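Local coordinates for putative glyoxalase superfamily protein (Ralstonia eutropha, PDB 3IUZ) that probably acts as an iron(II)-dependent dioxygenase of the 2-oxoadipate dioxygenase/decarboxylase family, which would yield 2-hydroxyglutarate, at residues Phe152-Val163 against Asp215-Met226; Arg162-Pro170 against Arg206-Ala214. All blocks are in the same frame, centred on the assembly; numbering follows the deposited sequence.

Contact 1 (Phe152-Val163 against Asp215-Met226)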
# COMPACT_ATOMS: atom_id res chain seq x y z
N PHE A 152 -11.47 -3.82 22.96
CA PHE A 152 -10.72 -2.80 23.67
C PHE A 152 -11.60 -2.05 24.68
O PHE A 152 -12.80 -2.27 24.75
CB PHE A 152 -10.06 -1.87 22.68
CG PHE A 152 -8.93 -2.51 21.93
CD1 PHE A 152 -9.19 -3.29 20.80
CD2 PHE A 152 -7.63 -2.40 22.38
CE1 PHE A 152 -8.17 -3.91 20.11
CE2 PHE A 152 -6.59 -3.01 21.70
CZ PHE A 152 -6.85 -3.77 20.55
N SER A 153 -11.00 -1.15 25.43
CA SER A 153 -11.76 -0.42 26.44
C SER A 153 -12.88 0.46 25.89
O SER A 153 -12.92 0.78 24.70
CB SER A 153 -10.80 0.42 27.31
OG SER A 153 -10.37 1.60 26.65
N ASP A 154 -13.79 0.85 26.78
CA ASP A 154 -14.83 1.76 26.40
C ASP A 154 -14.22 3.02 25.87
O ASP A 154 -14.65 3.55 24.85
CB ASP A 154 -15.72 2.13 27.59
CG ASP A 154 -16.68 1.03 27.99
OD1 ASP A 154 -16.81 0.01 27.29
OD2 ASP A 154 -17.30 1.20 29.06
N ALA A 155 -13.22 3.52 26.59
CA ALA A 155 -12.61 4.78 26.22
C ALA A 155 -11.99 4.69 24.82
O ALA A 155 -12.07 5.60 23.99
CB ALA A 155 -11.55 5.20 27.29
N PHE A 156 -11.34 3.58 24.59
CA PHE A 156 -10.69 3.31 23.30
C PHE A 156 -11.71 3.26 22.16
O PHE A 156 -11.55 3.93 21.14
CB PHE A 156 -9.96 2.00 23.41
CG PHE A 156 -9.22 1.59 22.18
CD1 PHE A 156 -9.88 0.95 21.15
CD2 PHE A 156 -7.84 1.76 22.09
CE1 PHE A 156 -9.21 0.53 20.01
CE2 PHE A 156 -7.15 1.31 20.96
CZ PHE A 156 -7.84 0.69 19.93
N ARG A 157 -12.78 2.51 22.35
CA ARG A 157 -13.79 2.40 21.29
C ARG A 157 -14.47 3.73 20.97
O ARG A 157 -14.75 4.01 19.81
CB ARG A 157 -14.78 1.27 21.61
CG ARG A 157 -14.06 -0.10 21.52
CD ARG A 157 -14.78 -1.37 22.01
NE ARG A 157 -16.04 -1.05 22.55
CZ ARG A 157 -16.33 -0.94 23.83
NH1 ARG A 157 -15.46 -1.23 24.79
NH2 ARG A 157 -17.53 -0.59 24.13
N GLU A 158 -14.70 4.57 21.98
CA GLU A 158 -15.18 5.94 21.76
C GLU A 158 -14.17 6.78 21.00
O GLU A 158 -14.53 7.60 20.16
CB GLU A 158 -15.45 6.62 23.10
CG GLU A 158 -16.62 6.03 23.85
CD GLU A 158 -16.59 6.39 25.34
OE1 GLU A 158 -15.82 7.33 25.73
OE2 GLU A 158 -17.33 5.71 26.10
N ALA A 159 -12.90 6.60 21.33
CA ALA A 159 -11.82 7.30 20.63
C ALA A 159 -11.79 6.90 19.15
O ALA A 159 -11.70 7.76 18.29
CB ALA A 159 -10.50 7.02 21.28
N VAL A 160 -11.91 5.59 18.88
CA VAL A 160 -11.95 5.14 17.50
C VAL A 160 -13.02 5.89 16.70
O VAL A 160 -12.73 6.48 15.67
CB VAL A 160 -12.09 3.61 17.38
CG1 VAL A 160 -12.33 3.19 15.88
CG2 VAL A 160 -10.86 2.94 17.95
N GLY A 161 -14.25 5.92 17.21
CA GLY A 161 -15.33 6.54 16.50
C GLY A 161 -15.15 8.03 16.30
O GLY A 161 -15.48 8.57 15.25
N ARG A 162 -14.60 8.72 17.29
CA ARG A 162 -14.32 10.13 17.07
C ARG A 162 -13.29 10.33 15.95
O ARG A 162 -13.39 11.29 15.22
CB ARG A 162 -13.87 10.86 18.35
CG ARG A 162 -15.01 11.28 19.24
CD ARG A 162 -14.51 12.28 20.27
NE ARG A 162 -13.58 11.60 21.14
CZ ARG A 162 -13.95 10.82 22.15
NH1 ARG A 162 -15.24 10.67 22.46
NH2 ARG A 162 -13.04 10.23 22.88
N VAL A 163 -12.34 9.43 15.82
CA VAL A 163 -11.29 9.58 14.83
C VAL A 163 -11.82 9.23 13.44
O VAL A 163 -11.64 10.02 12.51
CB VAL A 163 -10.01 8.77 15.19
CG1 VAL A 163 -9.08 8.68 13.99
CG2 VAL A 163 -9.26 9.41 16.41
N ASP A 215 -7.22 11.66 21.81
CA ASP A 215 -7.76 10.40 21.30
C ASP A 215 -6.64 9.52 20.76
O ASP A 215 -6.63 8.30 21.00
CB ASP A 215 -8.83 10.65 20.21
CG ASP A 215 -10.08 11.23 20.77
OD1 ASP A 215 -10.30 11.08 22.00
OD2 ASP A 215 -10.83 11.83 19.99
N TYR A 216 -5.68 10.16 20.09
CA TYR A 216 -4.48 9.47 19.60
C TYR A 216 -3.80 8.75 20.74
O TYR A 216 -3.47 7.54 20.65
CB TYR A 216 -3.49 10.44 18.90
CG TYR A 216 -2.14 9.80 18.65
CD1 TYR A 216 -1.97 8.89 17.60
CD2 TYR A 216 -1.03 10.08 19.47
CE1 TYR A 216 -0.74 8.29 17.37
CE2 TYR A 216 0.24 9.46 19.24
CZ TYR A 216 0.39 8.59 18.20
OH TYR A 216 1.61 7.94 17.97
N GLU A 217 -3.67 9.46 21.86
CA GLU A 217 -3.00 8.91 23.03
C GLU A 217 -3.82 7.80 23.68
O GLU A 217 -3.27 6.77 24.05
CB GLU A 217 -2.63 10.03 24.02
CG GLU A 217 -1.58 10.97 23.40
CD GLU A 217 -1.40 12.31 24.11
OE1 GLU A 217 -2.24 12.70 24.95
OE2 GLU A 217 -0.38 12.96 23.80
N THR A 218 -5.13 7.98 23.77
CA THR A 218 -6.00 6.88 24.26
C THR A 218 -5.81 5.61 23.45
O THR A 218 -5.68 4.50 24.01
CB THR A 218 -7.47 7.28 24.23
OG1 THR A 218 -7.68 8.34 25.17
CG2 THR A 218 -8.38 6.08 24.56
N LEU A 219 -5.77 5.77 22.12
CA LEU A 219 -5.56 4.60 21.26
C LEU A 219 -4.18 4.01 21.51
O LEU A 219 -4.01 2.78 21.61
CB LEU A 219 -5.74 4.97 19.77
CG LEU A 219 -7.13 5.56 19.33
CD1 LEU A 219 -7.07 6.07 17.89
CD2 LEU A 219 -8.26 4.58 19.52
N LEU A 220 -3.20 4.89 21.61
CA LEU A 220 -1.83 4.40 21.71
C LEU A 220 -1.58 3.58 22.96
O LEU A 220 -0.76 2.66 22.94
CB LEU A 220 -0.86 5.56 21.61
CG LEU A 220 0.63 5.27 21.53
CD1 LEU A 220 1.00 4.26 20.42
CD2 LEU A 220 1.38 6.61 21.39
N ARG A 221 -2.29 3.86 24.04
CA ARG A 221 -2.14 3.08 25.25
C ARG A 221 -2.56 1.61 25.10
O ARG A 221 -2.08 0.75 25.84
CB ARG A 221 -2.92 3.72 26.38
CG ARG A 221 -2.52 5.17 26.59
CD ARG A 221 -2.62 5.69 28.00
NE ARG A 221 -2.31 7.12 27.93
CZ ARG A 221 -3.22 8.08 27.72
NH1 ARG A 221 -4.52 7.80 27.61
NH2 ARG A 221 -2.81 9.35 27.64
N GLU A 222 -3.44 1.30 24.16
CA GLU A 222 -3.89 -0.08 23.99
C GLU A 222 -3.47 -0.74 22.70
O GLU A 222 -3.37 -1.96 22.63
CB GLU A 222 -5.40 -0.19 24.20
CG GLU A 222 -5.88 0.50 25.48
CD GLU A 222 -7.34 0.45 25.67
OE1 GLU A 222 -7.94 -0.60 25.36
OE2 GLU A 222 -7.91 1.47 26.14
N SER A 223 -3.15 0.06 21.69
CA SER A 223 -2.83 -0.45 20.37
C SER A 223 -1.94 0.52 19.60
O SER A 223 -2.41 1.54 19.18
CB SER A 223 -4.13 -0.65 19.53
OG SER A 223 -3.80 -1.07 18.22
N ALA A 224 -0.71 0.13 19.34
CA ALA A 224 0.18 0.88 18.45
C ALA A 224 -0.39 0.93 17.01
O ALA A 224 -0.27 1.93 16.29
CB ALA A 224 1.60 0.23 18.47
N GLU A 225 -1.06 -0.15 16.62
CA GLU A 225 -1.53 -0.29 15.24
C GLU A 225 -2.67 0.70 14.99
O GLU A 225 -2.68 1.36 13.95
CB GLU A 225 -2.01 -1.71 15.03
CG GLU A 225 -0.87 -2.68 14.89
CD GLU A 225 -0.19 -3.00 16.22
OE1 GLU A 225 -0.80 -2.93 17.32
OE2 GLU A 225 1.00 -3.32 16.14
N MSE A 226 -3.62 0.77 15.91
CA MSE A 226 -4.77 1.68 15.73
C MSE A 226 -4.31 3.14 15.89
O MSE A 226 -4.80 4.02 15.20
CB MSE A 226 -5.89 1.36 16.75
CG MSE A 226 -7.14 2.19 16.62
SE MSE A 226 -8.01 2.12 14.81
CE MSE A 226 -8.16 4.02 14.51
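Helix 154-163 packs against helix 215-222 with their axes 8.9 Å apart at closest approach and their N-to-C directions 131° from each other, the backbones coming nearest at Ala159 and Asp215. Phe156 and Leu219 interlock in the middle. CG of Phe156 stands anti to the backbone N (chi1 -179°), which carries the ring across to helix 215-222, where it is a knob in the hole formed by Thr218, Leu219 and Glu222 together with Met226 of the next helix, 224-232. Leu219 answers as a knob among Phe156, Ala159, Val160 and Val163. Its CD2 methyl sits over the centre of the Phe156 ring, 3.8 Å from the centroid, a CH-pi contact. The same methyl presses on Val160 CG2 at 3.5 Å, tighter than usual for two carbons. Phe152 CG lies over the rim of the opposite face of the Phe156 ring, and CG of Met226 (selenomethionine) reaches Phe156 CZ at 3.7 Å.

Polar groups close both ends of this apolar centre. The extended side chain of Glu222 runs past Phe152 and Phe156 to the start of helix 154-163. There OE1 accepts a nearly straight bond from Ser153 N (3.1 Å) and OE2 one from Ser153 OG (2.5 Å), both on syn lone pairs, so the two bonds fix the rotation of the carboxylate. Ser153 OG in turn accepts from Phe156 N as the N-cap. At the far end Arg162 and Asp215 form a side-on, two-nitrogen salt bridge: NE bonds OD2 at 3.0 Å and NH2 bonds OD1 at 3.0 Å. The acid lies close to the guanidinium plane, but its own plane is turned 36° from it. Together these contacts make a knobs-into-holes helix pair with an N-cap tied to the partner helix, and Phe147 of strand 141-147 touches Phe152 and Phe156 beside it.

Contact 2 (Arg162-Pro170 against Arg206-Ala214)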
# COMPACT_ATOMS: atom_id res chain seq x y z
N ARG A 162 -14.60 8.72 17.29
CA ARG A 162 -14.32 10.13 17.07
C ARG A 162 -13.29 10.33 15.95
O ARG A 162 -13.39 11.29 15.22
CB ARG A 162 -13.87 10.86 18.35
CG ARG A 162 -15.01 11.28 19.24
CD ARG A 162 -14.51 12.28 20.27
NE ARG A 162 -13.58 11.60 21.14
CZ ARG A 162 -13.95 10.82 22.15
NH1 ARG A 162 -15.24 10.67 22.46
NH2 ARG A 162 -13.04 10.23 22.88
N VAL A 163 -12.34 9.43 15.82
CA VAL A 163 -11.29 9.58 14.83
C VAL A 163 -11.82 9.23 13.44
O VAL A 163 -11.64 10.02 12.51
CB VAL A 163 -10.01 8.77 15.19
CG1 VAL A 163 -9.08 8.68 13.99
CG2 VAL A 163 -9.26 9.41 16.41
N THR A 164 -12.52 8.11 13.33
CA THR A 164 -12.97 7.60 12.03
C THR A 164 -14.37 8.06 11.58
O THR A 164 -14.68 7.99 10.39
CB THR A 164 -12.91 6.05 11.95
OG1 THR A 164 -13.80 5.47 12.91
CG2 THR A 164 -11.46 5.53 12.17
N GLY A 165 -15.21 8.55 12.50
CA GLY A 165 -16.62 8.75 12.21
C GLY A 165 -16.91 9.93 11.28
O GLY A 165 -18.04 10.13 10.87
N ASN A 166 -15.89 10.66 10.91
CA ASN A 166 -16.03 11.77 9.96
C ASN A 166 -15.39 11.45 8.61
O ASN A 166 -15.27 12.34 7.76
CB ASN A 166 -15.43 13.07 10.55
CG ASN A 166 -13.91 12.95 10.87
OD1 ASN A 166 -13.13 12.33 10.12
ND2 ASN A 166 -13.49 13.57 11.98
N SER A 167 -14.94 10.22 8.40
CA SER A 167 -14.20 9.90 7.19
C SER A 167 -14.94 10.26 5.92
O SER A 167 -16.19 10.07 5.81
CB SER A 167 -13.84 8.43 7.11
OG SER A 167 -13.07 8.02 8.20
N ALA A 168 -14.17 10.73 4.95
CA ALA A 168 -14.70 10.94 3.59
C ALA A 168 -14.65 9.62 2.84
O ALA A 168 -13.90 8.70 3.22
CB ALA A 168 -13.91 11.99 2.83
N ASP A 169 -15.48 9.51 1.79
CA ASP A 169 -15.32 8.45 0.79
C ASP A 169 -14.57 9.01 -0.41
O ASP A 169 -15.10 9.83 -1.19
CB ASP A 169 -16.66 7.85 0.37
CG ASP A 169 -16.49 6.64 -0.58
OD1 ASP A 169 -15.36 6.42 -1.07
OD2 ASP A 169 -17.49 5.90 -0.80
N PRO A 170 -13.30 8.59 -0.58
CA PRO A 170 -12.52 9.11 -1.70
C PRO A 170 -12.84 8.55 -3.08
O PRO A 170 -12.37 9.08 -4.08
CB PRO A 170 -11.10 8.68 -1.31
CG PRO A 170 -11.36 7.33 -0.70
CD PRO A 170 -12.57 7.53 0.14
N ARG A 206 -5.22 9.14 4.21
CA ARG A 206 -6.05 9.33 5.41
C ARG A 206 -7.33 10.03 4.97
O ARG A 206 -7.28 11.12 4.47
CB ARG A 206 -5.30 10.20 6.43
CG ARG A 206 -5.87 10.22 7.86
CD ARG A 206 -5.40 11.45 8.65
NE ARG A 206 -6.12 12.64 8.19
CZ ARG A 206 -5.70 13.89 8.35
NH1 ARG A 206 -4.58 14.15 9.01
NH2 ARG A 206 -6.43 14.89 7.85
N GLN A 207 -8.48 9.39 5.20
CA GLN A 207 -9.79 9.92 4.83
C GLN A 207 -10.52 10.67 5.94
O GLN A 207 -11.50 11.38 5.68
CB GLN A 207 -10.65 8.77 4.37
CG GLN A 207 -10.02 8.00 3.19
CD GLN A 207 -9.63 8.88 2.06
OE1 GLN A 207 -10.31 9.85 1.77
NE2 GLN A 207 -8.56 8.53 1.37
N HIS A 208 -10.06 10.50 7.18
CA HIS A 208 -10.58 11.26 8.31
C HIS A 208 -9.79 12.54 8.55
O HIS A 208 -8.67 12.70 8.05
CB HIS A 208 -10.67 10.38 9.58
CG HIS A 208 -9.38 9.76 10.01
ND1 HIS A 208 -9.04 8.44 9.73
CD2 HIS A 208 -8.33 10.28 10.69
CE1 HIS A 208 -7.84 8.19 10.22
NE2 HIS A 208 -7.39 9.28 10.83
N GLY A 209 -10.37 13.48 9.32
CA GLY A 209 -9.71 14.73 9.63
C GLY A 209 -8.66 14.57 10.71
O GLY A 209 -8.50 13.49 11.26
N VAL A 210 -7.96 15.66 11.00
CA VAL A 210 -6.94 15.69 12.03
C VAL A 210 -7.55 15.18 13.32
O VAL A 210 -8.54 15.70 13.76
CB VAL A 210 -6.39 17.13 12.22
CG1 VAL A 210 -5.39 17.19 13.35
CG2 VAL A 210 -5.80 17.66 10.91
N PRO A 211 -6.99 14.15 13.92
CA PRO A 211 -7.54 13.69 15.19
C PRO A 211 -7.06 14.49 16.40
O PRO A 211 -6.02 15.16 16.35
CB PRO A 211 -6.96 12.29 15.32
CG PRO A 211 -5.67 12.40 14.68
CD PRO A 211 -5.87 13.32 13.49
N ARG A 212 -7.82 14.37 17.49
CA ARG A 212 -7.48 14.99 18.77
C ARG A 212 -6.28 14.28 19.35
O ARG A 212 -6.18 13.06 19.30
CB ARG A 212 -8.62 14.84 19.74
CG ARG A 212 -9.80 15.68 19.35
CD ARG A 212 -10.97 15.50 20.26
NE ARG A 212 -12.12 16.10 19.58
CZ ARG A 212 -13.36 16.10 20.02
NH1 ARG A 212 -13.65 15.55 21.20
NH2 ARG A 212 -14.31 16.67 19.28
N LEU A 213 -5.37 15.05 19.91
CA LEU A 213 -4.18 14.47 20.46
C LEU A 213 -4.57 13.48 21.55
O LEU A 213 -4.02 12.38 21.63
CB LEU A 213 -3.27 15.59 21.00
CG LEU A 213 -2.00 15.09 21.72
CD1 LEU A 213 -1.13 14.31 20.78
CD2 LEU A 213 -1.20 16.25 22.30
N ALA A 214 -5.53 13.89 22.38
CA ALA A 214 -6.04 13.03 23.46
C ALA A 214 -6.57 11.69 22.97
O ALA A 214 -6.37 10.69 23.64
CB ALA A 214 -7.10 13.75 24.26
O HOH W 1 -10.56 12.42 12.77
O HOH W 2 -10.57 6.79 8.11
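Two connecting segments run alongside each other here: the type I turn Thr164-Ser167 and the chain that follows it, and the loop 206-212 that leads into helix 213-222. His208 fills the middle. Val163 CG1 lies over one face of its imidazole, 3.8 Å from the centroid, a CH-pi contact. The ring is also held through its nitrogens: NE2 is hydrogen-bonded to Ala230 O in helix 224-232, and ND1 meets a water 2.8 Å away in the ring plane. That water donates to Ser167 OG, whose hydroxyl bonds back to Thr164 O and thereby braces the turn.

Backbone and amide groups join the two loops directly. Ala168 N gives a nearly straight bond to Gln207 O (2.8 Å, 174°), arriving from above the carbonyl plane. Asn166, in the conformer given here, has its CG between the backbone N and the carbonyl carbon (chi1 61°), a torsion that swings OD1 over to accept from Gly209 N at 3.1 Å. A second water links the same region, donating to Val163 O and Gly209 O and accepting from ND2 of that Asn166 conformer. Farther along, the bent side chain of Gln207 crosses the Pro170 ring at about a right angle, OE1 lying 3.4 Å from Pro170 CB, while its NE2 bonds Pro202 O.

Beyond Val163 CG2, which rests on Pro211 CB, the guanidinium of Arg212 presents a face to Arg162 CD, with Arg212 NH1 3.5 Å from that carbon. The charge of Arg162 is met by Asp215, which probably offsets the nearness of the second arginine. Two direct hydrogen bonds thus join the segments, supplemented by two bridging waters and by apolar contacts, while Ala168 O is buried with no partner in the model.

Contact 1 joins helix 154-164 to helix 213-222 and the start of helix 224-232; contact 2 joins the end of helix 154-164 and the chain after it to the loop leading into helix 213-222. They share Arg162 and Val163, and contact 2 is nested inside the chain loop closed by contact 1. Contact 1 has the larger buried share, 8 of 14 touching residues against 5 of 12. Its interlocking hydrocarbon middle has charged or polar groups at its ends, whereas in contact 2 packing on His208 and Pro211 is joined by backbone, amide and water bonds. Arg162 stands at the junction, paired with an acid in one contact and lying beside another arginine in the other.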